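Long-range contacts in NADH-rubredoxin oxidoreductase (PDB 3KLJ), which catalyses the NADH-dependent reduction of rubredoxin through a bound FAD, feeding electrons by way of rubredoxin to dioxygen-scavenging proteins: residues A[15-20]-A[35-40]; A[108-113]-A[264-269]; A[251-256]-A[285-290]. One frame throughout, in Å; residues are numbered along the deposited sequence.

Contact 1: A[15-20]-A[35-40]; sequences LGAGPA and ITMINS. With FAD (flavin-adenine dinucleotide), chain B.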
loop_
_atom_site.group_PDB
_atom_site.type_symbol
_atom_site.label_atom_id
_atom_site.label_comp_id
_atom_site.label_asym_id
_atom_site.label_seq_id
_atom_site.Cartn_x
_atom_site.Cartn_y
_atom_site.Cartn_z
ATOM N N LEU A 15 6.764 -17.611 1.587
ATOM C CA LEU A 15 7.790 -16.667 1.993
ATOM C C LEU A 15 7.169 -15.300 2.293
ATOM O O LEU A 15 6.884 -14.512 1.378
ATOM C CB LEU A 15 8.857 -16.579 0.894
ATOM C CG LEU A 15 10.279 -16.149 1.247
ATOM C CD1 LEU A 15 11.267 -16.477 0.092
ATOM C CD2 LEU A 15 10.333 -14.660 1.613
ATOM N N GLY A 16 6.961 -15.039 3.583
ATOM C CA GLY A 16 6.311 -13.834 4.074
ATOM C C GLY A 16 4.920 -14.138 4.608
ATOM O O GLY A 16 4.122 -14.794 3.932
ATOM N N ALA A 17 4.621 -13.662 5.815
ATOM C CA ALA A 17 3.321 -13.906 6.429
ATOM C C ALA A 17 2.558 -12.602 6.711
ATOM O O ALA A 17 2.290 -12.242 7.856
ATOM C CB ALA A 17 3.472 -14.764 7.682
ATOM N N GLY A 18 2.238 -11.887 5.643
ATOM C CA GLY A 18 1.327 -10.765 5.713
ATOM C C GLY A 18 0.009 -11.219 5.114
ATOM O O GLY A 18 -0.227 -12.429 4.974
ATOM N N PRO A 19 -0.855 -10.263 4.741
ATOM C CA PRO A 19 -2.162 -10.587 4.143
ATOM C C PRO A 19 -2.066 -11.464 2.885
ATOM O O PRO A 19 -2.895 -12.370 2.706
ATOM C CB PRO A 19 -2.749 -9.206 3.826
ATOM C CG PRO A 19 -2.126 -8.310 4.886
ATOM C CD PRO A 19 -0.718 -8.815 5.018
ATOM N N ALA A 20 -1.062 -11.236 2.044
ATOM C CA ALA A 20 -0.923 -12.042 0.822
ATOM C C ALA A 20 -0.560 -13.479 1.144
ATOM O O ALA A 20 -1.239 -14.404 0.685
ATOM C CB ALA A 20 0.084 -11.432 -0.157
ATOM N N ILE A 35 1.741 -27.227 4.608
ATOM C CA ILE A 35 1.958 -25.798 4.371
ATOM C C ILE A 35 2.816 -25.171 5.474
ATOM O O ILE A 35 2.510 -25.299 6.675
ATOM C CB ILE A 35 0.606 -25.038 4.309
ATOM C CG1 ILE A 35 -0.384 -25.741 3.373
ATOM C CG2 ILE A 35 0.809 -23.571 3.913
ATOM C CD1 ILE A 35 -1.844 -25.504 3.766
ATOM N N THR A 36 3.871 -24.476 5.057
ATOM C CA THR A 36 4.749 -23.743 5.969
ATOM C C THR A 36 4.891 -22.287 5.553
ATOM O O THR A 36 5.148 -21.992 4.386
ATOM C CB THR A 36 6.147 -24.383 6.013
ATOM O OG1 THR A 36 6.019 -25.727 6.464
ATOM C CG2 THR A 36 7.076 -23.643 6.959
ATOM N N MET A 37 4.736 -21.389 6.521
ATOM C CA MET A 37 4.903 -19.962 6.310
ATOM C C MET A 37 6.121 -19.459 7.061
ATOM O O MET A 37 6.276 -19.731 8.257
ATOM C CB MET A 37 3.682 -19.204 6.819
ATOM C CG MET A 37 2.351 -19.692 6.287
ATOM S SD MET A 37 1.013 -18.642 6.897
ATOM C CE MET A 37 1.254 -17.237 5.800
ATOM N N ILE A 38 6.972 -18.719 6.356
ATOM C CA ILE A 38 8.114 -18.047 6.959
ATOM C C ILE A 38 7.769 -16.571 7.163
ATOM O O ILE A 38 7.322 -15.925 6.225
ATOM C CB ILE A 38 9.361 -18.151 6.043
ATOM C CG1 ILE A 38 9.741 -19.619 5.815
ATOM C CG2 ILE A 38 10.540 -17.371 6.632
ATOM C CD1 ILE A 38 10.554 -19.844 4.547
ATOM N N ASN A 39 7.958 -16.036 8.370
ATOM C CA ASN A 39 7.747 -14.592 8.584
ATOM C C ASN A 39 8.837 -13.905 9.386
ATOM O O ASN A 39 9.213 -14.376 10.459
ATOM C CB ASN A 39 6.383 -14.310 9.216
ATOM C CG ASN A 39 5.934 -12.852 9.036
ATOM O OD1 ASN A 39 5.969 -12.277 7.929
ATOM N ND2 ASN A 39 5.506 -12.254 10.130
ATOM N N SER A 40 9.322 -12.781 8.859
ATOM C CA SER A 40 10.406 -12.019 9.471
ATOM C C SER A 40 9.992 -11.349 10.785
ATOM O O SER A 40 10.834 -11.137 11.660
ATOM C CB SER A 40 10.949 -10.978 8.492
ATOM O OG SER A 40 9.960 -10.001 8.196
HETATM P PA FAD B . 3.034 -7.307 3.704
HETATM O O1A FAD B . 4.166 -6.314 3.706
HETATM O O2A FAD B . 1.816 -6.807 4.441
HETATM O O5B FAD B . 3.531 -8.685 4.336
HETATM C C5B FAD B . 4.746 -9.281 3.919
HETATM C C4B FAD B . 5.404 -9.976 5.111
HETATM O O4B FAD B . 6.563 -10.683 4.674
HETATM C C3B FAD B . 5.875 -8.963 6.151
HETATM O O3B FAD B . 5.390 -9.347 7.427
HETATM C C2B FAD B . 7.391 -9.015 6.097
HETATM O O2B FAD B . 7.983 -8.863 7.368
HETATM C C1B FAD B . 7.647 -10.411 5.547
HETATM N N9A FAD B . 8.939 -10.544 4.848
HETATM C C8A FAD B . 9.579 -9.603 4.087
HETATM N N7A FAD B . 10.736 -10.136 3.628
HETATM C C5A FAD B . 10.843 -11.403 4.076
HETATM C C6A FAD B . 11.824 -12.381 3.909
HETATM N N6A FAD B . 13.023 -12.050 3.425
HETATM N N1A FAD B . 11.650 -13.612 4.516
HETATM C C2A FAD B . 10.525 -13.874 5.276
HETATM N N3A FAD B . 9.564 -12.895 5.445
HETATM C C4A FAD B . 9.718 -11.676 4.849
HETATM N N1 FAD B . -3.681 -0.740 1.478
HETATM C C2 FAD B . -4.948 -0.422 1.039
HETATM O O2 FAD B . -5.420 -1.019 0.086
HETATM N N3 FAD B . -5.700 0.540 1.681
HETATM C C4 FAD B . -5.179 1.207 2.763
HETATM O O4 FAD B . -5.871 2.073 3.305
HETATM C C4X FAD B . -3.885 0.907 3.214
HETATM N N5 FAD B . -3.339 1.559 4.310
HETATM C C5X FAD B . -2.066 1.251 4.750
HETATM C C6 FAD B . -1.519 1.919 5.855
HETATM C C7 FAD B . -0.228 1.587 6.297
HETATM C C7M FAD B . 0.363 2.299 7.478
HETATM C C8 FAD B . 0.510 0.607 5.633
HETATM C C8M FAD B . 1.902 0.235 6.082
HETATM C C9 FAD B . -0.037 -0.046 4.535
HETATM C C9A FAD B . -1.326 0.268 4.093
HETATM N N10 FAD B . -1.871 -0.396 2.996
HETATM C C10 FAD B . -3.144 -0.079 2.561
HETATM C "C1'" FAD B . -1.074 -1.432 2.274
HETATM C "C2'" FAD B . -1.430 -2.842 2.692
HETATM O "O2'" FAD B . -1.069 -3.009 4.049
HETATM C "C3'" FAD B . -0.635 -3.784 1.809
HETATM O "O3'" FAD B . -1.090 -3.676 0.473
HETATM C "C4'" FAD B . -0.742 -5.238 2.235
HETATM O "O4'" FAD B . -0.332 -5.393 3.588
HETATM C "C5'" FAD B . 0.185 -6.065 1.353
HETATM O "O5'" FAD B . 0.219 -7.365 1.886
HETATM P P FAD B . 1.434 -8.327 1.534
HETATM O O1P FAD B . 1.187 -9.677 2.188
HETATM O O2P FAD B . 1.668 -8.393 0.045
HETATM O O3P FAD B . 2.743 -7.611 2.151
HETATM O O HOH W 1 3.098 -10.486 9.904
#
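Leu15 and Ile38 sit side by side on parallel strands, their CA atoms 5.2 Å apart, and one step on Gly16 N donates to Ile38 O at 2.8 Å. This is the opening of the Rossmann-type beta-alpha-beta unit of the FAD-binding domain, formed by strand 12-15, helix 19-28 and strand 35-38, with Gly16 and Gly18 matching the first two glycines of a GxGxxG pattern. Both glycines suit their places because the cofactor lies against them: a CB on Gly16 would collide with FAD O4B, and one on Gly18 with O5B. Gly18 is the N-cap of helix 19-28, and in the helix's first turn Ala20 N donates to FAD O1P at 2.7 Å, a bond that the helix dipole probably reinforces. Ala17 turns its methyl to the 35-40 segment, where CB packs tightly on Asn39 CB at 3.3 Å and also meets the methyl CE of Met37; the small side chain fits between them. Met37 starts off beside its own backbone N and is bent at chi3 (77°), which brings CE to 3.8 Å from Ala17 CB. Asn39 has CG anti to the backbone N (chi1 -161°), and its OD1 accepts from Ala17 N at 2.9 Å, the donor standing above the carbonyl plane. An amide side chain also offers a donor, and a water close to Ala17 O, to which it may donate, weakly accepts from Asn39 ND2. The adenine end of FAD is flanked by aliphatic groups of both strands, Ile38 CG2 lying 3.8 Å from C2A and Leu15 CD2 3.4 Å from N1A.

Contact 2: A[108-113]-A[264-269]; sequences LIIASG and GDVAEF. With FAD (flavin-adenine dinucleotide), chain B.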
loop_
_atom_site.group_PDB
_atom_site.type_symbol
_atom_site.label_atom_id
_atom_site.label_comp_id
_atom_site.label_asym_id
_atom_site.label_seq_id
_atom_site.Cartn_x
_atom_site.Cartn_y
_atom_site.Cartn_z
ATOM N N LEU A 108 6.942 -22.849 -4.096
ATOM C CA LEU A 108 7.308 -21.663 -3.342
ATOM C C LEU A 108 6.397 -20.499 -3.717
ATOM O O LEU A 108 6.251 -20.163 -4.898
ATOM C CB LEU A 108 8.781 -21.289 -3.599
ATOM C CG LEU A 108 9.345 -20.053 -2.877
ATOM C CD1 LEU A 108 9.364 -20.249 -1.359
ATOM C CD2 LEU A 108 10.733 -19.668 -3.374
ATOM N N ILE A 109 5.780 -19.885 -2.713
ATOM C CA ILE A 109 4.975 -18.693 -2.945
ATOM C C ILE A 109 5.663 -17.512 -2.275
ATOM O O ILE A 109 5.800 -17.489 -1.045
ATOM C CB ILE A 109 3.551 -18.863 -2.389
ATOM C CG1 ILE A 109 2.847 -20.046 -3.080
ATOM C CG2 ILE A 109 2.754 -17.566 -2.523
ATOM C CD1 ILE A 109 1.489 -20.387 -2.480
ATOM N N ILE A 110 6.118 -16.555 -3.079
ATOM C CA ILE A 110 6.784 -15.353 -2.552
ATOM C C ILE A 110 5.768 -14.240 -2.266
ATOM O O ILE A 110 5.131 -13.692 -3.184
ATOM C CB ILE A 110 7.888 -14.833 -3.516
ATOM C CG1 ILE A 110 8.920 -15.924 -3.792
ATOM C CG2 ILE A 110 8.560 -13.582 -2.937
ATOM C CD1 ILE A 110 9.880 -15.605 -4.965
ATOM N N ALA A 111 5.632 -13.908 -0.985
ATOM C CA ALA A 111 4.649 -12.938 -0.525
ATOM C C ALA A 111 5.312 -11.975 0.480
ATOM O O ALA A 111 4.800 -11.731 1.571
ATOM C CB ALA A 111 3.457 -13.673 0.099
ATOM N N SER A 112 6.465 -11.440 0.086
ATOM C CA SER A 112 7.345 -10.698 0.997
ATOM C C SER A 112 7.018 -9.204 1.078
ATOM O O SER A 112 7.752 -8.445 1.702
ATOM C CB SER A 112 8.798 -10.887 0.574
ATOM O OG SER A 112 8.947 -10.534 -0.793
ATOM N N GLY A 113 5.920 -8.785 0.452
ATOM C CA GLY A 113 5.428 -7.415 0.604
ATOM C C GLY A 113 6.377 -6.287 0.214
ATOM O O GLY A 113 7.117 -6.386 -0.772
ATOM N N GLY A 264 0.705 -10.170 -4.180
ATOM C CA GLY A 264 0.553 -9.038 -3.269
ATOM C C GLY A 264 1.525 -7.926 -3.618
ATOM O O GLY A 264 1.881 -7.738 -4.788
ATOM N N ASP A 265 1.969 -7.213 -2.590
ATOM C CA ASP A 265 2.813 -6.019 -2.733
ATOM C C ASP A 265 4.133 -6.242 -3.472
ATOM O O ASP A 265 4.658 -5.306 -4.080
ATOM C CB ASP A 265 3.110 -5.411 -1.349
ATOM C CG ASP A 265 2.129 -4.334 -0.948
ATOM O OD1 ASP A 265 2.545 -3.394 -0.229
ATOM O OD2 ASP A 265 0.945 -4.418 -1.329
ATOM N N VAL A 266 4.669 -7.462 -3.401
ATOM C CA VAL A 266 5.953 -7.778 -4.025
ATOM C C VAL A 266 5.833 -8.047 -5.543
ATOM O O VAL A 266 6.841 -8.058 -6.250
ATOM C CB VAL A 266 6.640 -9.001 -3.346
ATOM C CG1 VAL A 266 5.943 -10.320 -3.742
ATOM C CG2 VAL A 266 8.143 -9.061 -3.708
ATOM N N ALA A 267 4.608 -8.252 -6.020
ATOM C CA ALA A 267 4.362 -8.780 -7.353
ATOM C C ALA A 267 3.866 -7.726 -8.337
ATOM O O ALA A 267 3.079 -6.848 -7.984
ATOM C CB ALA A 267 3.369 -9.939 -7.279
ATOM N N GLU A 268 4.334 -7.839 -9.576
ATOM C CA GLU A 268 3.999 -6.903 -10.630
ATOM C C GLU A 268 3.304 -7.660 -11.770
ATOM O O GLU A 268 3.889 -8.574 -12.374
ATOM C CB GLU A 268 5.278 -6.203 -11.106
ATOM C CG GLU A 268 5.114 -5.267 -12.302
ATOM C CD GLU A 268 6.385 -4.457 -12.597
ATOM O OE1 GLU A 268 6.501 -3.909 -13.723
ATOM O OE2 GLU A 268 7.259 -4.349 -11.701
ATOM N N PHE A 269 2.070 -7.255 -12.059
ATOM C CA PHE A 269 1.172 -7.978 -12.973
ATOM C C PHE A 269 0.769 -7.032 -14.090
ATOM O O PHE A 269 0.091 -6.021 -13.848
ATOM C CB PHE A 269 -0.082 -8.437 -12.213
ATOM C CG PHE A 269 -1.117 -9.113 -13.081
ATOM C CD1 PHE A 269 -0.826 -10.305 -13.752
ATOM C CD2 PHE A 269 -2.394 -8.563 -13.219
ATOM C CE1 PHE A 269 -1.788 -10.929 -14.550
ATOM C CE2 PHE A 269 -3.362 -9.180 -13.995
ATOM C CZ PHE A 269 -3.061 -10.375 -14.660
HETATM P PA FAD B . 3.034 -7.307 3.704
HETATM O O1A FAD B . 4.166 -6.314 3.706
HETATM O O2A FAD B . 1.816 -6.807 4.441
HETATM O O5B FAD B . 3.531 -8.685 4.336
HETATM C C5B FAD B . 4.746 -9.281 3.919
HETATM C C4B FAD B . 5.404 -9.976 5.111
HETATM O O4B FAD B . 6.563 -10.683 4.674
HETATM C C3B FAD B . 5.875 -8.963 6.151
HETATM O O3B FAD B . 5.390 -9.347 7.427
HETATM C C2B FAD B . 7.391 -9.015 6.097
HETATM O O2B FAD B . 7.983 -8.863 7.368
HETATM C C1B FAD B . 7.647 -10.411 5.547
HETATM N N9A FAD B . 8.939 -10.544 4.848
HETATM C C8A FAD B . 9.579 -9.603 4.087
HETATM N N7A FAD B . 10.736 -10.136 3.628
HETATM C C5A FAD B . 10.843 -11.403 4.076
HETATM C C6A FAD B . 11.824 -12.381 3.909
HETATM N N6A FAD B . 13.023 -12.050 3.425
HETATM N N1A FAD B . 11.650 -13.612 4.516
HETATM C C2A FAD B . 10.525 -13.874 5.276
HETATM N N3A FAD B . 9.564 -12.895 5.445
HETATM C C4A FAD B . 9.718 -11.676 4.849
HETATM N N1 FAD B . -3.681 -0.740 1.478
HETATM C C2 FAD B . -4.948 -0.422 1.039
HETATM O O2 FAD B . -5.420 -1.019 0.086
HETATM N N3 FAD B . -5.700 0.540 1.681
HETATM C C4 FAD B . -5.179 1.207 2.763
HETATM O O4 FAD B . -5.871 2.073 3.305
HETATM C C4X FAD B . -3.885 0.907 3.214
HETATM N N5 FAD B . -3.339 1.559 4.310
HETATM C C5X FAD B . -2.066 1.251 4.750
HETATM C C6 FAD B . -1.519 1.919 5.855
HETATM C C7 FAD B . -0.228 1.587 6.297
HETATM C C7M FAD B . 0.363 2.299 7.478
HETATM C C8 FAD B . 0.510 0.607 5.633
HETATM C C8M FAD B . 1.902 0.235 6.082
HETATM C C9 FAD B . -0.037 -0.046 4.535
HETATM C C9A FAD B . -1.326 0.268 4.093
HETATM N N10 FAD B . -1.871 -0.396 2.996
HETATM C C10 FAD B . -3.144 -0.079 2.561
HETATM C "C1'" FAD B . -1.074 -1.432 2.274
HETATM C "C2'" FAD B . -1.430 -2.842 2.692
HETATM O "O2'" FAD B . -1.069 -3.009 4.049
HETATM C "C3'" FAD B . -0.635 -3.784 1.809
HETATM O "O3'" FAD B . -1.090 -3.676 0.473
HETATM C "C4'" FAD B . -0.742 -5.238 2.235
HETATM O "O4'" FAD B . -0.332 -5.393 3.588
HETATM C "C5'" FAD B . 0.185 -6.065 1.353
HETATM O "O5'" FAD B . 0.219 -7.365 1.886
HETATM P P FAD B . 1.434 -8.327 1.534
HETATM O O1P FAD B . 1.187 -9.677 2.188
HETATM O O2P FAD B . 1.668 -8.393 0.045
HETATM O O3P FAD B . 2.743 -7.611 2.151
HETATM O O HOH W 2 3.717 -9.585 -1.086
#
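In the FAD-binding domain, the diphosphate of the cofactor is bound beside the place where the loop leaving strand 107-110 meets the turn leading into strand 267-269. Val266 carries the protein contact between these elements. Its CB bond points at the first loop, and its two methyls divide the work: CG1 lies 3.5 Å from Ile110 O and also faces Ile110 CG2, whereas CG2, anti to the backbone N, approaches Ser112 OG at 3.4 Å. A short branched side chain suits this place, since it can touch the end of the strand and the loop after it at once. Ser112 OG has its polar partner elsewhere, in the carbonyl oxygen of Asn232, so its meeting with the valine methyl is simple van der Waals contact. Gly113 brings its CA to 3.6 Å from Asp265 CB and has a positive phi of 58°; a CB there would collide with FAD O1A. Gly264 likewise has a positive phi, and a CB on it would run into O2P. With no side chains in the way, backbone and phosphate come close together. Asp265 N donates to FAD O2P in a nearly straight bond (2.9 Å, 164°), and a water adds a second bond to the same phosphate oxygen while accepting from Gly113 N and, at longer range, from Val266 N. That water thus ties both segments to the cofactor. Asp265, an experimentally established FAD-binding residue, uses its two carboxylate oxygens separately. OD1 is hydrogen-bonded to the hydroxyl of Ser114, a second-shell residue which probably steadies the carboxylate, while OD2 accepts from the ribityl hydroxyl FAD O3' at 2.8 Å.

Contact 3: A[251-256]-A[285-290]; sequences DHMETS and EVAGLN
Met253 and Val286 meet with their side chains crossing at about a right angle, Met253 CG lying 3.9 Å from Val286 CG1. The methionine sets CG beside its own backbone N; CB points at the helix, and the bend at chi2 (-58°) turns SD away from it. CB rests on the methyl of Ala287 at 3.8 Å, and the small alanine lets the loop approach closely. Val286 has CG1 anti to its backbone N, and that methyl touches the preceding peptides of the loop, coming within 3.5 Å of Asp251 O.

His252 and Asn290 form the polar edge of the contact. Their side chains also cross at about a right angle, with ring and amide planes 64° apart, and Asn290 OD1 lies 3.5 Å from His252 CB. The imidazole places ND1 where it bonds to the carbonyl oxygen of Ala296, an oxygen that Asn290 ND2 reaches as well. Over the centre of one ring face stands OD2 of Asp251, itself hydrogen-bonded to the hydroxyl of Ser297; this nearby charge may polarise the imidazole. Asn290 suits its place by turning its amide back onto its own helix: ND2 donates to Val286 O at 2.9 Å and 165°. The same oxygen takes the regular helical bond from Asn290 N, the two donors coming from opposite faces of its plane.

A loop is thus laid across a helix by apolar contacts of Met253, Val286 and Ala287 and by the crossed His252 and Asn290, joining the connection between strands 247-249 and 260-262 to helix 277-291, a helix of the GR-type FAD-binding domain.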
loop_
_atom_site.group_PDB
_atom_site.type_symbol
_atom_site.label_atom_id
_atom_site.label_comp_id
_atom_site.label_asym_id
_atom_site.label_seq_id
_atom_site.Cartn_x
_atom_site.Cartn_y
_atom_site.Cartn_z
ATOM N N ASP A 251 -1.176 -14.326 -14.904
ATOM C CA ASP A 251 -2.503 -14.308 -14.273
ATOM C C ASP A 251 -2.680 -15.466 -13.277
ATOM O O ASP A 251 -3.550 -15.407 -12.395
ATOM C CB ASP A 251 -3.594 -14.358 -15.345
ATOM C CG ASP A 251 -3.373 -15.484 -16.335
ATOM O OD1 ASP A 251 -2.363 -15.442 -17.059
ATOM O OD2 ASP A 251 -4.197 -16.411 -16.380
ATOM N N HIS A 252 -1.846 -16.499 -13.412
ATOM C CA HIS A 252 -1.805 -17.603 -12.440
ATOM C C HIS A 252 -0.933 -17.310 -11.216
ATOM O O HIS A 252 -0.738 -18.174 -10.367
ATOM C CB HIS A 252 -1.304 -18.876 -13.129
ATOM C CG HIS A 252 -2.109 -19.255 -14.326
ATOM N ND1 HIS A 252 -3.442 -19.597 -14.246
ATOM C CD2 HIS A 252 -1.772 -19.346 -15.633
ATOM C CE1 HIS A 252 -3.892 -19.882 -15.457
ATOM N NE2 HIS A 252 -2.898 -19.735 -16.314
ATOM N N MET A 253 -0.396 -16.092 -11.150
ATOM C CA MET A 253 0.595 -15.678 -10.146
ATOM C C MET A 253 1.942 -16.426 -10.230
ATOM O O MET A 253 2.709 -16.447 -9.274
ATOM C CB MET A 253 0.009 -15.700 -8.720
ATOM C CG MET A 253 -1.048 -14.629 -8.461
ATOM S SD MET A 253 -0.400 -12.967 -8.736
ATOM C CE MET A 253 -1.348 -12.393 -10.165
ATOM N N GLU A 254 2.222 -17.020 -11.388
ATOM C CA GLU A 254 3.492 -17.718 -11.638
ATOM C C GLU A 254 4.592 -16.740 -12.040
ATOM O O GLU A 254 4.364 -15.863 -12.873
ATOM C CB GLU A 254 3.315 -18.729 -12.761
ATOM C CG GLU A 254 2.300 -19.816 -12.455
ATOM C CD GLU A 254 2.015 -20.708 -13.638
ATOM O OE1 GLU A 254 1.842 -20.195 -14.771
ATOM O OE2 GLU A 254 1.952 -21.936 -13.429
ATOM N N THR A 255 5.782 -16.900 -11.458
ATOM C CA THR A 255 6.937 -16.078 -11.812
ATOM C C THR A 255 7.598 -16.647 -13.083
ATOM O O THR A 255 7.076 -17.581 -13.698
ATOM C CB THR A 255 7.998 -16.060 -10.674
ATOM O OG1 THR A 255 8.673 -17.329 -10.634
ATOM C CG2 THR A 255 7.349 -15.773 -9.306
ATOM N N SER A 256 8.741 -16.063 -13.448
ATOM C CA SER A 256 9.601 -16.522 -14.547
ATOM C C SER A 256 10.080 -17.949 -14.386
ATOM O O SER A 256 10.491 -18.588 -15.345
ATOM C CB SER A 256 10.854 -15.655 -14.588
ATOM O OG SER A 256 10.758 -14.707 -15.608
ATOM N N GLU A 285 -4.659 -15.574 -2.744
ATOM C CA GLU A 285 -5.604 -16.648 -3.033
ATOM C C GLU A 285 -5.291 -17.400 -4.352
ATOM O O GLU A 285 -5.209 -18.629 -4.365
ATOM C CB GLU A 285 -7.027 -16.095 -3.049
ATOM C CG GLU A 285 -8.073 -17.132 -3.435
ATOM C CD GLU A 285 -9.474 -16.568 -3.564
ATOM O OE1 GLU A 285 -9.655 -15.332 -3.670
ATOM O OE2 GLU A 285 -10.410 -17.386 -3.565
ATOM N N VAL A 286 -5.116 -16.667 -5.449
ATOM C CA VAL A 286 -4.824 -17.294 -6.756
ATOM C C VAL A 286 -3.517 -18.116 -6.714
ATOM O O VAL A 286 -3.466 -19.236 -7.232
ATOM C CB VAL A 286 -4.853 -16.257 -7.916
ATOM C CG1 VAL A 286 -4.229 -16.823 -9.215
ATOM C CG2 VAL A 286 -6.284 -15.802 -8.186
ATOM N N ALA A 287 -2.491 -17.563 -6.069
ATOM C CA ALA A 287 -1.213 -18.248 -5.901
ATOM C C ALA A 287 -1.334 -19.568 -5.128
ATOM O O ALA A 287 -0.756 -20.574 -5.538
ATOM C CB ALA A 287 -0.183 -17.316 -5.232
ATOM N N GLY A 288 -2.052 -19.548 -3.997
ATOM C CA GLY A 288 -2.255 -20.750 -3.191
ATOM C C GLY A 288 -2.982 -21.842 -3.964
ATOM O O GLY A 288 -2.588 -23.017 -3.927
ATOM N N LEU A 289 -4.044 -21.434 -4.660
ATOM C CA LEU A 289 -4.863 -22.305 -5.512
ATOM C C LEU A 289 -4.048 -22.971 -6.622
ATOM O O LEU A 289 -4.170 -24.179 -6.854
ATOM C CB LEU A 289 -6.009 -21.484 -6.131
ATOM C CG LEU A 289 -7.472 -21.544 -5.637
ATOM C CD1 LEU A 289 -7.711 -22.204 -4.252
ATOM C CD2 LEU A 289 -8.131 -20.159 -5.710
ATOM N N ASN A 290 -3.225 -22.177 -7.309
ATOM C CA ASN A 290 -2.384 -22.681 -8.401
ATOM C C ASN A 290 -1.277 -23.604 -7.890
ATOM O O ASN A 290 -1.003 -24.649 -8.490
ATOM C CB ASN A 290 -1.785 -21.519 -9.200
ATOM C CG ASN A 290 -2.710 -21.015 -10.295
ATOM O OD1 ASN A 290 -2.735 -21.556 -11.407
ATOM N ND2 ASN A 290 -3.444 -19.964 -10.003
#

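Overall arrangement
The three contacts lie on the same side of the chain's centre, and contact 1 closes along the chain before the other two, whose segments alternate, begin. Contacts 1 and 2, about 11 Å apart between centres, share the parallel sheet in which strand 12-15 lies between 35-38 and 107-110; Leu15 probably pairs with Ile109 and Ala111, so the two loops that approach the FAD leave neighbouring strands and meet one cofactor. Contact 3, about 10 Å from contact 2 between centres, does not reach the cofactor. Ile109 and Phe269 of contact 2 pack on helix 277-291 and on the 251-256 loop respectively, joining strands 107-110 and 267-269 to the helix and loop of contact 3.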